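Local coordinates for molybdate binding protein II (Clostridium pasteurianum, PDB 1GUG) that binds molybdate and also takes up tungstate, as a small molbindin-type protein of the TOBE-domain family, at the interface of chains A and B. Coordinates in Å, arbitrary orientation; residue numbers count along the deposited sequence, not the author numbering. Chains: chain A/B, Molybdate binding protein II.

The interface of chains A and B. Residues chain A 59, 63, 65; chain B 58-60, 63.
A:Met65 and B:Val58 form an antiparallel beta bridge at a two-fold symmetric interface between two copies of the protein. The C-terminal strand 65-67 of one subunit adds to strand 54-59 of the other, a swap of strand ends that joins subunits within the deposited hexamer. Molbindins of this type are hexameric, so the pairing is probably part of the biological assembly. Two backbone bonds make the bridge. A:Met65 N donates to B:Val58 O at 2.9 Å, in the carbonyl plane. B:Val58 N donates to A:Met65 O, but from above that carbonyl plane, 41° out of it. The A:Met65 side chain bends at chi3 (-73°), which brings its methyl, A:Met65 CE, to 3.6 Å from B:Val58 O.

Nearer the two-fold axis, A:Val59 and B:Val59 meet tip to tip. Each points CG1 across the axis because that methyl lies anti to the backbone N (chi1 -173°). A:Val59 CG1 is 3.7 Å from B:Val59 CG1. Beside this apolar contact, A:Asp63 and B:Asp63 cross at about a right angle and lay their carboxylates face to face. The planes are nearly parallel, and A:Asp63 CG is 3.5 Å from B:Asp63 CG. Two such acids would probably repel each other if both were charged, so one of them may be protonated; protons are not seen.

Water ties the acids to the backbone. Water 1 joins A:Asp63 O, B:Lys60 N and B:Asp63 OD2, linking the 3-10 helix 61-63 of chain A to the residue just after strand 54-59, and to the carboxylate, of chain B. Water 2 makes the matching link between A:Asp63 OD2 and B:Asp63 O. Water 3 bridges the OD1 oxygens of the stacked pair, 3.1 Å from both A:Asp63 OD1 and B:Asp63 OD1.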
# COMPACT_ATOMS: atom_id res chain seq x y z
N VAL A 59 5.76 7.80 5.54
CA VAL A 59 4.50 7.17 5.06
C VAL A 59 3.82 7.98 3.97
O VAL A 59 3.64 9.19 4.11
CB VAL A 59 3.47 7.01 6.22
CG1 VAL A 59 2.23 6.21 5.75
CG2 VAL A 59 4.11 6.33 7.40
N ASP A 63 -1.77 5.88 2.19
CA ASP A 63 -1.74 4.70 3.05
C ASP A 63 -2.24 5.00 4.49
O ASP A 63 -2.22 4.12 5.33
CB ASP A 63 -0.32 4.11 3.15
CG ASP A 63 0.09 3.35 1.91
OD1 ASP A 63 -0.80 2.79 1.23
OD2 ASP A 63 1.29 3.26 1.55
N MET A 65 -5.17 5.75 7.15
CA MET A 65 -6.62 5.68 7.38
C MET A 65 -7.01 6.57 8.58
O MET A 65 -6.14 7.01 9.34
CB MET A 65 -7.02 4.22 7.66
CG MET A 65 -6.94 3.38 6.39
SD MET A 65 -6.67 1.59 6.71
CE MET A 65 -4.86 1.61 7.23
N VAL B 58 -4.38 5.89 11.36
CA VAL B 58 -3.98 4.48 11.42
C VAL B 58 -3.15 4.08 10.19
O VAL B 58 -3.54 4.37 9.05
CB VAL B 58 -5.26 3.59 11.53
CG1 VAL B 58 -4.89 2.12 11.47
CG2 VAL B 58 -6.01 3.90 12.83
N VAL B 59 -1.98 3.47 10.42
CA VAL B 59 -1.09 2.99 9.34
C VAL B 59 -0.62 1.56 9.55
O VAL B 59 -0.14 1.22 10.63
CB VAL B 59 0.18 3.88 9.21
CG1 VAL B 59 1.02 3.48 7.96
CG2 VAL B 59 -0.19 5.34 9.12
N LYS B 60 -0.73 0.73 8.52
CA LYS B 60 -0.22 -0.65 8.59
C LYS B 60 1.33 -0.65 8.62
O LYS B 60 1.94 0.13 7.90
CB LYS B 60 -0.75 -1.43 7.38
CG LYS B 60 -0.57 -2.97 7.50
CD LYS B 60 -1.08 -3.66 6.22
CE LYS B 60 -1.11 -5.17 6.44
NZ LYS B 60 0.28 -5.74 6.58
N ASP B 63 3.57 -0.49 5.43
CA ASP B 63 3.56 0.71 4.61
C ASP B 63 4.52 1.80 5.14
O ASP B 63 4.57 2.88 4.59
CB ASP B 63 2.14 1.32 4.54
CG ASP B 63 1.22 0.56 3.62
OD1 ASP B 63 1.72 -0.05 2.65
OD2 ASP B 63 -0.03 0.51 3.79
O HOH W 1 -1.59 1.56 5.90
O HOH W 2 3.61 4.46 2.62
O HOH W 3 0.02 0.07 0.10